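Local structure of probable thiosulfate sulfurtransferase (Thermus thermophilus, 2EG4) at residues V64-E69 / L87-W92; D6-D11 / G59-V64; V10-R15 / T72-R77. The protein probably transfers sulfur from thiosulfate to an acceptor such as cyanide, as rhodanese-family enzymes generally do, and binds a zinc ion. All coordinates share one frame; numbering follows the deposited sequence.

Contact 1 (V64-E69 / L87-W92); sequences VVLYDE and LEVQLW
A beta-alpha-beta crossover lays two parallel strands side by side in the first rhodanese-like domain, and Val-64 to Tyr-67 pair in turn with Val-89 to Trp-92. The ladder depends on the even-numbered residues of the earlier strand. Val-64 N donates to Glu-88 O at 2.8 Å, and Val-64 O receives Gln-90 N. Two residues on, Leu-66 N reaches Gln-90 O at 2.8 Å while Leu-66 O takes Trp-92 N. The intervening Val-65 and Tyr-67 turn their backbone groups to strand 8-11, so strand 64-67 is bonded on both edges. Beyond Tyr-67 the pairing fades into a weak bond from Asp-68 N to Trp-92 O.

Side chains alternate between two faces. Val-64, Leu-66, Val-89 and Leu-91 form the one packed against helix 73-84. Here Leu-66 CD1 comes to 3.9 Å from Val-89 CB, and Val-64 CG2 meets Leu-87 CD1 at the same 3.9 Å. Val-65, Tyr-67, Gln-90 and Trp-92 lie on the other face, where Trp-96 packs edge-to-face with the indole of Trp-92 and Leu-23 N bonds the Tyr-67 hydroxyl. Trp-92 carries CG anti to its backbone N (chi1 -171°), and its six-membered ring approaches Val-65. The closest pair there joins Val-65 CG1 to Trp-92 CE3 at 3.8 Å, with the methyl group oblique to the ring.

Contact 2 (D6-D11 / G59-V64); sequences DAVLVD and GLRSPV
Arg-61 holds the carbonyl oxygen of Asp-6 with both terminal nitrogens of its guanidinium, NH1 at 2.7 Å and NH2 at 2.9 Å from Asp-6 O. The oxygen lies close to the guanidinium plane, yet the two donors meet it differently: NH1 comes nearly along the C=O axis, whereas NH2 stands 45° above the carbonyl plane. One face of the same group rests on Val-8, whose CG2 sits over its centre, 3.7 Å from Arg-61 CZ. Thus an edge of the guanidinium is used for polar bonds and a face for a methyl group. With Arg-61 CG between its backbone N and carbonyl carbon (chi1 52°), CG lies against Val-8 CG2, and the extended chain beyond it carries the guanidinium on to Asp-6 O.

The backbones join alongside. Val-8 N donates to Pro-63 O at 3.0 Å, opening the parallel pairing that Val-8 and Val-64 continue, and Ala-7 CB lies 3.9 Å from Pro-63 CG. Deeper in, the Leu-60 side chain crosses those of Val-8 and Val-10 at about a right angle, its CD2 3.7 Å from Val-8 CG1. Val-10 CG2 then meets Val-64 CG1 at 3.6 Å.

Farther out, a Schellman motif at Gly-59 ends helix 41-57, and a cis peptide before Pro-63 turns the chain into strand 64-67. A water donates to both Asp-6 O and Ser-62 O. The arginine charge therefore falls on a neutral peptide oxygen, which it would probably polarise, while the Asp-6 carboxylate stays at a distance.

Contact 3 (V10-R15 / T72-R77); sequences VDTRPR and TSRLCR. With SO4 (sulfate ion), chain F.
Asp-68 OD2 is gripped by three groups that bring the two segments together: Thr-12 OG1 from the loop after strand 8-11, and Thr-72 OG1 and Arg-74 NE from the start of helix 73-84. Thr-72 is also the N-cap of that helix, its OG1 accepting from Leu-75 N at 2.9 Å.

Across the contact itself the meeting is by packing. Thr-12 OG1 lies between its backbone N and carbonyl carbon (chi1 70°) and abuts the helix backbone, 3.3 Å from Leu-75 CA, while Thr-12 CG2 touches Leu-75 CD1 at 3.9 Å. Pro-14 turns its CD and CG toward one face of the Arg-74 guanidinium, CD over the centre and 3.4 Å from Arg-74 CZ; the two side chains cross at about a right angle. An alanine in place of Arg-74 would probably leave the Asp-68 carboxylate without its positive mate here and open a gap beside the Pro-14 ring.

Within the loop, Asp-11 holds Arg-13. Its OD1 accepts from Arg-13 N, making an Asx turn, and from Arg-13 NE at 2.9 Å; its OD2 takes Arg-13 NH2 at 2.8 Å, so the salt bridge is side-on and nearly coplanar. Farther along, Arg-15 NE binds O1 of a sulfate ion, probably from the crystallisation liquor, at 2.7 Å. Arg-13 is paired with Asp-11 and Arg-74 with Asp-68, which would probably temper the repulsion between these two like charges.

From the N terminus, the chain runs through strand 8-11 and, after strand 27-28 and helix 41-57, comes back beside it at 59-64, where contact 2 closes its loop. Contact 3 starts from the same stretch, sharing Val-10 and Asp-11, but closes later, at the beginning of helix 73-84. Contact 1 opens at Val-64, the residue on which contact 2 ends, so those two stand in series. Contacts 1 and 3 cross along the chain, since 72-77 falls in sequence between 64-69 and 87-92 while its partner 10-15 comes before both. Together they set strand 64-67 between strands 8-11 and 89-92 and tie helix 73-84 to that sheet, with Asp-68 bridging contacts 1 and 3.

Contact 1 (V64-E69 / L87-W92)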
loop_
_atom_site.group_PDB
_atom_site.type_symbol
_atom_site.label_atom_id
_atom_site.label_comp_id
_atom_site.label_asym_id
_atom_site.label_seq_id
_atom_site.Cartn_x
_atom_site.Cartn_y
_atom_site.Cartn_z
ATOM N N VAL A 64 -8.934 -7.184 -9.945
ATOM C CA VAL A 64 -8.796 -5.753 -10.181
ATOM C C VAL A 64 -7.372 -5.491 -10.644
ATOM O O VAL A 64 -6.406 -6.003 -10.073
ATOM C CB VAL A 64 -9.071 -4.910 -8.896
ATOM C CG1 VAL A 64 -8.752 -3.407 -9.163
ATOM C CG2 VAL A 64 -10.530 -5.064 -8.494
ATOM N N VAL A 65 -7.240 -4.712 -11.712
ATOM C CA VAL A 65 -5.920 -4.367 -12.212
ATOM C C VAL A 65 -5.740 -2.875 -11.978
ATOM O O VAL A 65 -6.495 -2.072 -12.516
ATOM C CB VAL A 65 -5.768 -4.643 -13.735
ATOM C CG1 VAL A 65 -4.431 -4.097 -14.225
ATOM C CG2 VAL A 65 -5.799 -6.160 -13.991
ATOM N N LEU A 66 -4.758 -2.515 -11.156
ATOM C CA LEU A 66 -4.520 -1.096 -10.891
ATOM C C LEU A 66 -3.333 -0.615 -11.724
ATOM O O LEU A 66 -2.315 -1.305 -11.819
ATOM C CB LEU A 66 -4.222 -0.847 -9.410
ATOM C CG LEU A 66 -5.331 -1.229 -8.411
ATOM C CD1 LEU A 66 -5.087 -2.659 -7.894
ATOM C CD2 LEU A 66 -5.334 -0.235 -7.240
ATOM N N TYR A 67 -3.442 0.571 -12.316
ATOM C CA TYR A 67 -2.331 1.054 -13.118
ATOM C C TYR A 67 -1.971 2.513 -12.818
ATOM O O TYR A 67 -2.806 3.298 -12.375
ATOM C CB TYR A 67 -2.632 0.872 -14.626
ATOM C CG TYR A 67 -3.736 1.757 -15.179
ATOM C CD1 TYR A 67 -3.462 3.047 -15.658
ATOM C CD2 TYR A 67 -5.057 1.302 -15.234
ATOM C CE1 TYR A 67 -4.482 3.861 -16.177
ATOM C CE2 TYR A 67 -6.087 2.103 -15.762
ATOM C CZ TYR A 67 -5.790 3.381 -16.226
ATOM O OH TYR A 67 -6.798 4.166 -16.746
ATOM N N ASP A 68 -0.709 2.852 -13.055
ATOM C CA ASP A 68 -0.187 4.194 -12.829
ATOM C C ASP A 68 1.084 4.256 -13.686
ATOM O O ASP A 68 1.498 3.256 -14.294
ATOM C CB ASP A 68 0.130 4.396 -11.337
ATOM C CG ASP A 68 0.190 5.862 -10.929
ATOM O OD1 ASP A 68 0.493 6.735 -11.775
ATOM O OD2 ASP A 68 -0.053 6.127 -9.728
ATOM N N GLU A 69 1.668 5.435 -13.777
ATOM C CA GLU A 69 2.872 5.615 -14.570
ATOM C C GLU A 69 4.058 5.268 -13.673
ATOM O O GLU A 69 4.580 6.116 -12.935
ATOM C CB GLU A 69 2.932 7.057 -15.063
ATOM C CG GLU A 69 4.099 7.335 -16.031
ATOM C CD GLU A 69 4.152 6.295 -17.132
ATOM O OE1 GLU A 69 3.104 6.057 -17.772
ATOM O OE2 GLU A 69 5.234 5.702 -17.355
ATOM N N LEU A 87 -9.808 -8.347 -2.314
ATOM C CA LEU A 87 -9.878 -8.443 -3.772
ATOM C C LEU A 87 -8.577 -8.995 -4.325
ATOM O O LEU A 87 -7.517 -8.808 -3.732
ATOM C CB LEU A 87 -10.107 -7.068 -4.383
ATOM C CG LEU A 87 -11.459 -6.415 -4.146
ATOM C CD1 LEU A 87 -11.416 -4.978 -4.658
ATOM C CD2 LEU A 87 -12.534 -7.219 -4.855
ATOM N N GLU A 88 -8.661 -9.695 -5.458
ATOM C CA GLU A 88 -7.477 -10.215 -6.123
ATOM C C GLU A 88 -6.973 -9.018 -6.939
ATOM O O GLU A 88 -7.701 -8.488 -7.758
ATOM C CB GLU A 88 -7.856 -11.377 -7.043
ATOM C CG GLU A 88 -8.345 -12.601 -6.263
ATOM C CD GLU A 88 -7.354 -13.027 -5.175
ATOM O OE1 GLU A 88 -6.164 -13.242 -5.506
ATOM O OE2 GLU A 88 -7.768 -13.150 -3.994
ATOM N N VAL A 89 -5.754 -8.566 -6.667
ATOM C CA VAL A 89 -5.230 -7.390 -7.357
ATOM C C VAL A 89 -3.941 -7.617 -8.104
ATOM O O VAL A 89 -3.142 -8.502 -7.759
ATOM C CB VAL A 89 -4.995 -6.210 -6.352
ATOM C CG1 VAL A 89 -6.301 -5.849 -5.684
ATOM C CG2 VAL A 89 -3.966 -6.601 -5.296
ATOM N N GLN A 90 -3.735 -6.809 -9.140
ATOM C CA GLN A 90 -2.519 -6.878 -9.929
ATOM C C GLN A 90 -2.106 -5.447 -10.249
ATOM O O GLN A 90 -2.965 -4.606 -10.487
ATOM C CB GLN A 90 -2.777 -7.644 -11.228
ATOM C CG GLN A 90 -1.563 -7.829 -12.101
ATOM C CD GLN A 90 -1.862 -8.749 -13.273
ATOM O OE1 GLN A 90 -2.559 -9.755 -13.116
ATOM N NE2 GLN A 90 -1.336 -8.415 -14.446
ATOM N N LEU A 91 -0.802 -5.190 -10.239
ATOM C CA LEU A 91 -0.250 -3.872 -10.547
ATOM C C LEU A 91 0.177 -3.861 -12.021
ATOM O O LEU A 91 0.707 -4.852 -12.526
ATOM C CB LEU A 91 0.981 -3.593 -9.681
ATOM C CG LEU A 91 0.828 -3.573 -8.158
ATOM C CD1 LEU A 91 2.209 -3.471 -7.519
ATOM C CD2 LEU A 91 -0.042 -2.407 -7.745
ATOM N N TRP A 92 -0.005 -2.722 -12.683
ATOM C CA TRP A 92 0.368 -2.573 -14.090
ATOM C C TRP A 92 1.035 -1.198 -14.164
ATOM O O TRP A 92 0.359 -0.176 -14.102
ATOM C CB TRP A 92 -0.903 -2.630 -14.925
ATOM C CG TRP A 92 -0.680 -2.693 -16.401
ATOM C CD1 TRP A 92 0.498 -2.908 -17.041
ATOM C CD2 TRP A 92 -1.685 -2.595 -17.412
ATOM N NE1 TRP A 92 0.290 -2.955 -18.407
ATOM C CE2 TRP A 92 -1.040 -2.767 -18.660
ATOM C CE3 TRP A 92 -3.068 -2.383 -17.387
ATOM C CZ2 TRP A 92 -1.733 -2.731 -19.875
ATOM C CZ3 TRP A 92 -3.768 -2.350 -18.600
ATOM C CH2 TRP A 92 -3.093 -2.522 -19.827
#

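Contact 2 (D6-D11 / G59-V64)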
loop_
_atom_site.group_PDB
_atom_site.type_symbol
_atom_site.label_atom_id
_atom_site.label_comp_id
_atom_site.label_asym_id
_atom_site.label_seq_id
_atom_site.Cartn_x
_atom_site.Cartn_y
_atom_site.Cartn_z
ATOM N N ASP A 6 -11.701 -10.442 -17.498
ATOM C CA ASP A 6 -12.814 -9.642 -16.975
ATOM C C ASP A 6 -12.437 -8.797 -15.781
ATOM O O ASP A 6 -13.180 -8.723 -14.794
ATOM C CB ASP A 6 -13.973 -10.553 -16.571
ATOM C CG ASP A 6 -14.342 -11.541 -17.657
ATOM O OD1 ASP A 6 -14.701 -11.095 -18.771
ATOM O OD2 ASP A 6 -14.269 -12.763 -17.391
ATOM N N ALA A 7 -11.290 -8.147 -15.870
ATOM C CA ALA A 7 -10.843 -7.331 -14.762
ATOM C C ALA A 7 -11.519 -5.985 -14.721
ATOM O O ALA A 7 -12.015 -5.476 -15.733
ATOM C CB ALA A 7 -9.339 -7.148 -14.839
ATOM N N VAL A 8 -11.583 -5.418 -13.518
ATOM C CA VAL A 8 -12.097 -4.074 -13.379
ATOM C C VAL A 8 -10.785 -3.316 -13.279
ATOM O O VAL A 8 -9.878 -3.709 -12.531
ATOM C CB VAL A 8 -12.914 -3.862 -12.093
ATOM C CG1 VAL A 8 -13.216 -2.373 -11.919
ATOM C CG2 VAL A 8 -14.238 -4.630 -12.196
ATOM N N LEU A 9 -10.681 -2.247 -14.048
ATOM C CA LEU A 9 -9.469 -1.442 -14.054
ATOM C C LEU A 9 -9.602 -0.239 -13.120
ATOM O O LEU A 9 -10.635 0.412 -13.083
ATOM C CB LEU A 9 -9.216 -0.948 -15.482
ATOM C CG LEU A 9 -8.962 -2.072 -16.481
ATOM C CD1 LEU A 9 -9.061 -1.545 -17.921
ATOM C CD2 LEU A 9 -7.615 -2.668 -16.213
ATOM N N VAL A 10 -8.537 0.033 -12.363
ATOM C CA VAL A 10 -8.479 1.169 -11.439
ATOM C C VAL A 10 -7.217 1.969 -11.765
ATOM O O VAL A 10 -6.119 1.443 -11.741
ATOM C CB VAL A 10 -8.441 0.693 -9.969
ATOM C CG1 VAL A 10 -8.222 1.889 -9.013
ATOM C CG2 VAL A 10 -9.768 -0.021 -9.667
ATOM N N ASP A 11 -7.425 3.245 -12.077
ATOM C CA ASP A 11 -6.389 4.204 -12.473
ATOM C C ASP A 11 -6.033 5.023 -11.225
ATOM O O ASP A 11 -6.881 5.770 -10.727
ATOM C CB ASP A 11 -7.031 5.111 -13.532
ATOM C CG ASP A 11 -6.044 6.036 -14.227
ATOM O OD1 ASP A 11 -5.056 6.478 -13.596
ATOM O OD2 ASP A 11 -6.297 6.334 -15.426
ATOM N N GLY A 59 -18.139 -0.348 -8.053
ATOM C CA GLY A 59 -18.456 -1.546 -8.813
ATOM C C GLY A 59 -17.248 -2.449 -8.961
ATOM O O GLY A 59 -17.012 -3.027 -10.027
ATOM N N LEU A 60 -16.473 -2.567 -7.882
ATOM C CA LEU A 60 -15.280 -3.391 -7.869
ATOM C C LEU A 60 -15.608 -4.841 -7.567
ATOM O O LEU A 60 -16.583 -5.146 -6.864
ATOM C CB LEU A 60 -14.283 -2.880 -6.832
ATOM C CG LEU A 60 -13.776 -1.450 -6.950
ATOM C CD1 LEU A 60 -12.675 -1.212 -5.916
ATOM C CD2 LEU A 60 -13.232 -1.236 -8.360
ATOM N N ARG A 61 -14.780 -5.725 -8.107
ATOM C CA ARG A 61 -14.908 -7.167 -7.942
ATOM C C ARG A 61 -13.621 -7.766 -8.493
ATOM O O ARG A 61 -13.002 -7.180 -9.386
ATOM C CB ARG A 61 -16.092 -7.686 -8.747
ATOM C CG ARG A 61 -16.049 -7.251 -10.199
ATOM C CD ARG A 61 -17.037 -8.015 -11.056
ATOM N NE ARG A 61 -16.911 -7.652 -12.464
ATOM C CZ ARG A 61 -15.804 -7.819 -13.182
ATOM N NH1 ARG A 61 -14.720 -8.349 -12.624
ATOM N NH2 ARG A 61 -15.779 -7.447 -14.457
ATOM N N SER A 62 -13.207 -8.915 -7.969
ATOM C CA SER A 62 -11.988 -9.556 -8.453
ATOM C C SER A 62 -12.170 -10.053 -9.882
ATOM O O SER A 62 -13.241 -10.548 -10.251
ATOM C CB SER A 62 -11.606 -10.740 -7.580
ATOM O OG SER A 62 -11.317 -10.338 -6.262
ATOM N N PRO A 63 -11.116 -9.951 -10.707
ATOM C CA PRO A 63 -9.805 -9.402 -10.358
ATOM C C PRO A 63 -9.770 -7.915 -10.670
ATOM O O PRO A 63 -10.506 -7.433 -11.536
ATOM C CB PRO A 63 -8.867 -10.185 -11.266
ATOM C CG PRO A 63 -9.671 -10.236 -12.537
ATOM C CD PRO A 63 -11.082 -10.570 -12.047
ATOM N N VAL A 64 -8.934 -7.184 -9.945
ATOM C CA VAL A 64 -8.796 -5.753 -10.181
ATOM C C VAL A 64 -7.372 -5.491 -10.644
ATOM O O VAL A 64 -6.406 -6.003 -10.073
ATOM C CB VAL A 64 -9.071 -4.910 -8.896
ATOM C CG1 VAL A 64 -8.752 -3.407 -9.163
ATOM C CG2 VAL A 64 -10.530 -5.064 -8.494
HETATM O O HOH W 1 -14.684 -10.868 -12.941
#

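Contact 3 (V10-R15 / T72-R77)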
loop_
_atom_site.group_PDB
_atom_site.type_symbol
_atom_site.label_atom_id
_atom_site.label_comp_id
_atom_site.label_asym_id
_atom_site.label_seq_id
_atom_site.Cartn_x
_atom_site.Cartn_y
_atom_site.Cartn_z
ATOM N N VAL A 10 -8.537 0.033 -12.363
ATOM C CA VAL A 10 -8.479 1.169 -11.439
ATOM C C VAL A 10 -7.217 1.969 -11.765
ATOM O O VAL A 10 -6.119 1.443 -11.741
ATOM C CB VAL A 10 -8.441 0.693 -9.969
ATOM C CG1 VAL A 10 -8.222 1.889 -9.013
ATOM C CG2 VAL A 10 -9.768 -0.021 -9.667
ATOM N N ASP A 11 -7.425 3.245 -12.077
ATOM C CA ASP A 11 -6.389 4.204 -12.473
ATOM C C ASP A 11 -6.033 5.023 -11.225
ATOM O O ASP A 11 -6.881 5.770 -10.727
ATOM C CB ASP A 11 -7.031 5.111 -13.532
ATOM C CG ASP A 11 -6.044 6.036 -14.227
ATOM O OD1 ASP A 11 -5.056 6.478 -13.596
ATOM O OD2 ASP A 11 -6.297 6.334 -15.426
ATOM N N THR A 12 -4.793 4.913 -10.732
ATOM C CA THR A 12 -4.419 5.644 -9.508
ATOM C C THR A 12 -3.707 6.975 -9.747
ATOM O O THR A 12 -3.172 7.581 -8.821
ATOM C CB THR A 12 -3.564 4.737 -8.586
ATOM O OG1 THR A 12 -2.267 4.523 -9.153
ATOM C CG2 THR A 12 -4.217 3.373 -8.470
ATOM N N ARG A 13 -3.704 7.441 -10.991
ATOM C CA ARG A 13 -3.062 8.707 -11.315
ATOM C C ARG A 13 -3.899 9.879 -10.819
ATOM O O ARG A 13 -5.070 9.720 -10.468
ATOM C CB ARG A 13 -2.900 8.832 -12.840
ATOM C CG ARG A 13 -2.020 7.738 -13.436
ATOM C CD ARG A 13 -1.965 7.893 -14.971
ATOM N NE ARG A 13 -3.303 7.698 -15.550
ATOM C CZ ARG A 13 -3.674 8.139 -16.753
ATOM N NH1 ARG A 13 -2.812 8.811 -17.518
ATOM N NH2 ARG A 13 -4.907 7.924 -17.191
ATOM N N PRO A 14 -3.299 11.077 -10.771
ATOM C CA PRO A 14 -4.050 12.254 -10.328
ATOM C C PRO A 14 -5.239 12.455 -11.289
ATOM O O PRO A 14 -5.181 12.090 -12.484
ATOM C CB PRO A 14 -3.019 13.377 -10.429
ATOM C CG PRO A 14 -1.731 12.674 -10.120
ATOM C CD PRO A 14 -1.863 11.380 -10.918
ATOM N N ARG A 15 -6.320 13.037 -10.786
ATOM C CA ARG A 15 -7.505 13.227 -11.606
ATOM C C ARG A 15 -7.274 13.914 -12.954
ATOM O O ARG A 15 -7.872 13.517 -13.946
ATOM C CB ARG A 15 -8.600 13.960 -10.803
ATOM C CG ARG A 15 -9.894 14.203 -11.585
ATOM C CD ARG A 15 -11.098 14.362 -10.645
ATOM N NE ARG A 15 -11.723 13.078 -10.322
ATOM C CZ ARG A 15 -12.475 12.372 -11.167
ATOM N NH1 ARG A 15 -12.705 12.824 -12.393
ATOM N NH2 ARG A 15 -12.989 11.203 -10.787
ATOM N N THR A 72 4.472 3.630 -8.446
ATOM C CA THR A 72 4.317 4.747 -7.528
ATOM C C THR A 72 3.804 4.356 -6.144
ATOM O O THR A 72 3.196 3.292 -5.959
ATOM C CB THR A 72 3.357 5.767 -8.121
ATOM O OG1 THR A 72 2.052 5.182 -8.148
ATOM C CG2 THR A 72 3.757 6.123 -9.554
ATOM N N SER A 73 4.056 5.221 -5.163
ATOM C CA SER A 73 3.597 4.926 -3.822
ATOM C C SER A 73 2.067 5.050 -3.808
ATOM O O SER A 73 1.410 4.311 -3.088
ATOM C CB SER A 73 4.242 5.870 -2.792
ATOM O OG SER A 73 3.788 7.191 -2.953
ATOM N N ARG A 74 1.505 5.943 -4.622
ATOM C CA ARG A 74 0.038 6.052 -4.639
ATOM C C ARG A 74 -0.572 4.778 -5.243
ATOM O O ARG A 74 -1.589 4.298 -4.766
ATOM C CB ARG A 74 -0.444 7.313 -5.380
ATOM C CG ARG A 74 -0.190 7.314 -6.854
ATOM C CD ARG A 74 -0.378 8.714 -7.462
ATOM N NE ARG A 74 0.131 8.689 -8.824
ATOM C CZ ARG A 74 0.743 9.689 -9.444
ATOM N NH1 ARG A 74 0.955 10.850 -8.827
ATOM N NH2 ARG A 74 1.126 9.529 -10.707
ATOM N N LEU A 75 0.067 4.203 -6.262
ATOM C CA LEU A 75 -0.431 2.960 -6.838
ATOM C C LEU A 75 -0.378 1.814 -5.822
ATOM O O LEU A 75 -1.348 1.109 -5.631
ATOM C CB LEU A 75 0.404 2.583 -8.075
ATOM C CG LEU A 75 0.205 1.166 -8.626
ATOM C CD1 LEU A 75 -1.216 1.021 -9.188
ATOM C CD2 LEU A 75 1.238 0.895 -9.726
ATOM N N CYS A 76 0.752 1.652 -5.146
ATOM C CA CYS A 76 0.872 0.550 -4.204
ATOM C C CYS A 76 0.044 0.715 -2.933
ATOM O O CYS A 76 -0.501 -0.260 -2.436
ATOM C CB CYS A 76 2.341 0.328 -3.892
ATOM S SG CYS A 76 3.285 -0.202 -5.343
ATOM N N ARG A 77 -0.106 1.929 -2.426
ATOM C CA ARG A 77 -0.925 2.048 -1.214
ATOM C C ARG A 77 -2.381 1.785 -1.585
ATOM O O ARG A 77 -3.101 1.140 -0.843
ATOM C CB ARG A 77 -0.799 3.421 -0.563
ATOM C CG ARG A 77 -1.287 3.391 0.906
ATOM C CD ARG A 77 -1.355 4.808 1.502
ATOM N NE ARG A 77 -1.547 4.805 2.960
ATOM C CZ ARG A 77 -2.574 5.368 3.594
ATOM N NH1 ARG A 77 -3.542 5.990 2.911
ATOM N NH2 ARG A 77 -2.611 5.355 4.922
HETATM S S SO4 F . -12.049 11.317 -7.239
HETATM O O1 SO4 F . -11.171 12.425 -7.739
HETATM O O2 SO4 F . -11.496 10.783 -5.949
HETATM O O3 SO4 F . -13.434 11.846 -7.008
HETATM O O4 SO4 F . -12.096 10.215 -8.255
#